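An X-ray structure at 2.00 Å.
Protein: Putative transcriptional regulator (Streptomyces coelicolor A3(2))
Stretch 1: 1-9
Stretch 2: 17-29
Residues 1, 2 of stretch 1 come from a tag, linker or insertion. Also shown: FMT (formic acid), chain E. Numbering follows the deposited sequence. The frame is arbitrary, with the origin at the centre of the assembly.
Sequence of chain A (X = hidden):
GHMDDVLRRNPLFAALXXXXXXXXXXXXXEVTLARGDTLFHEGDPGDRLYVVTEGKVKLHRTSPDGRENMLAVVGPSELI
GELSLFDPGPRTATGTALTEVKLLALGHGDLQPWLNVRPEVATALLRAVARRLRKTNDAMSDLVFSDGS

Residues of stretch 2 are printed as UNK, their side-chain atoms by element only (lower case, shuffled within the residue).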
# COMPACT_ATOMS: atom_id res chain seq x y z
N GLY A 1 31.54 -13.22 14.61
CA GLY A 1 30.28 -13.30 13.82
C GLY A 1 29.05 -12.85 14.60
O GLY A 1 28.35 -11.93 14.18
N HIS A 2 28.80 -13.50 15.74
CA HIS A 2 27.61 -13.21 16.56
C HIS A 2 27.73 -11.93 17.39
O HIS A 2 26.78 -11.50 18.06
CB HIS A 2 27.22 -14.43 17.41
CG HIS A 2 26.00 -15.14 16.90
ND1 HIS A 2 24.78 -15.09 17.54
CD2 HIS A 2 25.80 -15.84 15.76
CE1 HIS A 2 23.89 -15.77 16.84
NE2 HIS A 2 24.48 -16.24 15.76
N MSE A 3 28.90 -11.31 17.27
CA MSE A 3 29.22 -10.03 17.89
C MSE A 3 28.08 -9.01 17.79
O MSE A 3 27.55 -8.54 18.81
CB MSE A 3 30.50 -9.49 17.22
CG MSE A 3 30.98 -8.18 17.77
SE MSE A 3 30.90 -8.30 19.70
CE MSE A 3 32.64 -9.14 19.98
N ASP A 4 27.71 -8.68 16.57
CA ASP A 4 26.75 -7.60 16.32
C ASP A 4 25.47 -8.11 15.67
O ASP A 4 24.81 -7.40 14.91
CB ASP A 4 27.42 -6.49 15.51
CG ASP A 4 28.61 -5.85 16.25
OD1 ASP A 4 28.45 -5.54 17.45
OD2 ASP A 4 29.68 -5.67 15.63
N ASP A 5 25.10 -9.34 16.01
CA ASP A 5 23.93 -9.98 15.45
C ASP A 5 22.71 -9.16 15.80
O ASP A 5 21.83 -9.02 14.96
CB ASP A 5 23.78 -11.44 15.92
CG ASP A 5 22.55 -12.14 15.32
OD1 ASP A 5 21.97 -13.00 16.01
OD2 ASP A 5 22.15 -11.82 14.18
N VAL A 6 22.69 -8.59 17.01
CA VAL A 6 21.57 -7.72 17.43
C VAL A 6 21.30 -6.58 16.45
O VAL A 6 20.15 -6.11 16.34
CB VAL A 6 21.73 -7.18 18.88
CG1 VAL A 6 22.76 -6.05 18.96
CG2 VAL A 6 20.36 -6.76 19.49
N LEU A 7 22.34 -6.13 15.74
CA LEU A 7 22.18 -5.00 14.84
C LEU A 7 21.70 -5.41 13.46
O LEU A 7 21.36 -4.55 12.65
CB LEU A 7 23.48 -4.19 14.74
CG LEU A 7 24.06 -3.64 16.04
CD1 LEU A 7 25.37 -2.90 15.75
CD2 LEU A 7 23.05 -2.73 16.79
N ARG A 8 21.65 -6.70 13.20
CA ARG A 8 21.35 -7.18 11.85
C ARG A 8 19.98 -7.84 11.68
O ARG A 8 19.62 -8.26 10.57
CB ARG A 8 22.46 -8.12 11.39
CG ARG A 8 23.79 -7.40 11.18
CD ARG A 8 24.76 -8.32 10.41
NE ARG A 8 25.03 -9.58 11.10
CZ ARG A 8 26.04 -9.77 11.95
NH1 ARG A 8 26.86 -8.77 12.24
NH2 ARG A 8 26.20 -10.96 12.51
N ARG A 9 19.21 -7.93 12.76
CA ARG A 9 17.86 -8.53 12.71
C ARG A 9 16.80 -7.52 12.29
O ARG A 9 15.81 -7.27 12.99
CB ARG A 9 17.53 -9.24 14.03
CG ARG A 9 18.45 -10.43 14.33
CD ARG A 9 18.35 -11.50 13.22
NE ARG A 9 19.08 -12.73 13.53
CZ ARG A 9 18.88 -13.91 12.92
NH1 ARG A 9 17.97 -14.02 11.96
NH2 ARG A 9 19.59 -14.98 13.27
N UNK A 17 28.26 -6.91 6.34
CA UNK A 17 29.28 -7.88 6.77
C UNK A 17 29.74 -7.58 8.21
O UNK A 17 29.28 -6.60 8.82
o UNK A 17 31.91 -6.54 4.54
o UNK A 17 31.27 -5.84 6.53
c UNK A 17 31.26 -6.69 5.61
c UNK A 17 30.46 -7.99 5.77
N UNK A 18 30.61 -8.44 8.74
CA UNK A 18 31.09 -8.30 10.12
C UNK A 18 31.86 -6.98 10.33
O UNK A 18 31.71 -6.33 11.37
o UNK A 18 31.73 -11.85 10.97
o UNK A 18 29.87 -10.75 10.58
c UNK A 18 31.94 -9.50 10.53
c UNK A 18 31.12 -10.79 10.70
N UNK A 19 32.65 -6.58 9.33
CA UNK A 19 33.42 -5.34 9.46
C UNK A 19 32.49 -4.13 9.47
O UNK A 19 32.66 -3.23 10.29
c UNK A 19 34.84 -3.70 8.05
c UNK A 19 34.53 -5.19 8.40
o UNK A 19 36.43 -2.68 6.58
c UNK A 19 36.27 -3.39 7.61
o UNK A 19 37.25 -3.80 8.30
N UNK A 20 31.52 -4.10 8.55
CA UNK A 20 30.58 -2.98 8.47
C UNK A 20 29.74 -2.90 9.75
O UNK A 20 29.48 -1.81 10.25
c UNK A 20 30.48 -2.94 5.89
c UNK A 20 29.71 -3.06 7.22
o UNK A 20 28.87 -4.44 4.88
c UNK A 20 29.73 -3.55 4.72
n UNK A 20 30.06 -3.08 3.53
N UNK A 21 29.34 -4.06 10.27
CA UNK A 21 28.60 -4.14 11.53
C UNK A 21 29.43 -3.61 12.70
O UNK A 21 28.89 -2.99 13.62
c UNK A 21 28.20 -5.59 11.81
o UNK A 21 27.38 -6.12 10.77
N UNK A 22 30.74 -3.88 12.69
CA UNK A 22 31.64 -3.32 13.70
C UNK A 22 31.69 -1.77 13.64
O UNK A 22 31.64 -1.10 14.68
c UNK A 22 33.04 -3.95 13.58
N UNK A 23 31.75 -1.22 12.42
CA UNK A 23 31.80 0.23 12.21
C UNK A 23 30.51 0.90 12.69
O UNK A 23 30.56 1.92 13.37
c UNK A 23 32.00 0.57 10.73
o UNK A 23 34.36 0.13 7.96
c UNK A 23 33.28 0.11 8.57
c UNK A 23 33.29 0.01 10.10
o UNK A 23 32.18 0.17 7.97
N UNK A 24 29.39 0.32 12.29
CA UNK A 24 28.05 0.68 12.77
C UNK A 24 28.01 0.73 14.30
O UNK A 24 27.59 1.74 14.87
c UNK A 24 25.58 -0.15 12.74
c UNK A 24 24.72 -1.26 12.11
c UNK A 24 24.99 1.31 12.49
c UNK A 24 27.03 -0.34 12.26
N UNK A 25 28.45 -0.34 14.94
CA UNK A 25 28.46 -0.42 16.41
C UNK A 25 29.32 0.66 17.05
O UNK A 25 28.87 1.31 18.00
c UNK A 25 28.89 -1.81 16.90
n UNK A 25 27.73 -1.57 20.54
c UNK A 25 28.97 -1.94 18.41
c UNK A 25 27.89 -0.49 21.29
n UNK A 25 28.04 0.71 20.73
c UNK A 25 27.66 -1.56 19.07
n UNK A 25 27.90 -0.61 22.61
N UNK A 26 30.53 0.87 16.54
CA UNK A 26 31.42 1.90 17.09
C UNK A 26 30.82 3.30 16.92
O UNK A 26 31.06 4.20 17.73
c UNK A 26 32.79 1.84 16.44
N UNK A 27 30.03 3.47 15.86
CA UNK A 27 29.42 4.77 15.53
C UNK A 27 28.24 5.12 16.40
O UNK A 27 27.86 6.29 16.49
c UNK A 27 28.99 4.78 14.08
o UNK A 27 30.15 4.82 13.27
N UNK A 28 27.66 4.12 17.07
CA UNK A 28 26.42 4.32 17.82
C UNK A 28 26.64 4.80 19.25
O UNK A 28 27.72 4.61 19.82
se UNK A 28 24.23 0.91 16.34
c UNK A 28 22.39 1.54 16.08
c UNK A 28 25.06 2.67 16.42
c UNK A 28 25.57 3.04 17.81
N UNK A 29 25.62 5.43 19.81
CA UNK A 29 25.65 5.82 21.22
C UNK A 29 24.65 5.04 22.07
O UNK A 29 23.57 4.66 21.59
o UNK A 29 24.68 7.87 20.37
c UNK A 29 25.51 7.33 21.38
C FMT E . 27.13 -4.74 21.13
O1 FMT E . 26.84 -3.92 22.01
O2 FMT E . 28.12 -4.65 20.41
O HOH W 1 30.88 -7.34 13.81

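Position 17 has two side-chain carbons, the second carrying two oxygens, and CB points away from stretch 1: Asp 17. It is the N-cap, its OD1 accepting from the backbone N of position 20 at 2.7 Å.

Position 18 repeats that pattern, two carbons and a terminal pair of oxygens, one of them 3.5 Å from Gly 1 CA: Asp 18.

Position 19 has three carbons in a row, the third with two oxygens, directed away: Glu 19. Position 20 has the same length but ends in one oxygen and one nitrogen, an amide: Gln 20. Its OE1 accepts from Asp 17 N at 2.9 Å.

Position 21 is one carbon and one oxygen, pointing toward stretch 1, the oxygen 3.1 Å from Arg 8 NH1: Ser 21. OG accepts that bond and donates to Asp 17 O at 2.8 Å, serving both helix start and contact.

Position 22 is a lone carbon, 4.3 Å from Asp 4 OD2: Ala 22. Position 23 has three carbons and two terminal oxygens, pointing away: Glu 23, whose carboxylate is satisfied elsewhere in the structure.

Position 24 has four carbons forking at the second, and one branch end lies 4.0 Å from Leu 7 CD1: Leu 24, through its CD2.

Position 25 runs three carbons, a nitrogen, then a carbon with two more nitrogens: Arg 25. Its CB packs 3.9 Å from Leu 7 CD1 and its CG 3.8 Å from Asp 4 OD1, while the end leads away; Arg 25 NE donates to formate O1 at 2.9 Å.

Position 26 is a single carbon, out of reach: Ala 26. Position 27, one carbon and one oxygen, is Ser 27, its OG donating to Glu 23 O at 2.9 Å. Position 28 is an unbranched chain of two carbons, selenium and a carbon: Met 28, as selenomethionine, with SE 3.9 Å from Leu 7 CD2. Position 29, one carbon and one oxygen, is Ser 29.

The contact is polar near the helix start and greasy farther along. Arg 8 holds the first part: NH1 reaches Ser 21 OG in the guanidinium plane, while Asp 18 OD1 sits over one face, 4.0 Å from Arg 8 NH1, contributing charge alone. A water donates to Asp 4 OD2 (2.7 Å) and Asp 18 O (2.8 Å), bridging two acceptors. Leu 7, the most covered residue, then packs against Leu 24, Arg 25 and Met 28.

Stretch 2 (17-29) DDEQSAELRASMS
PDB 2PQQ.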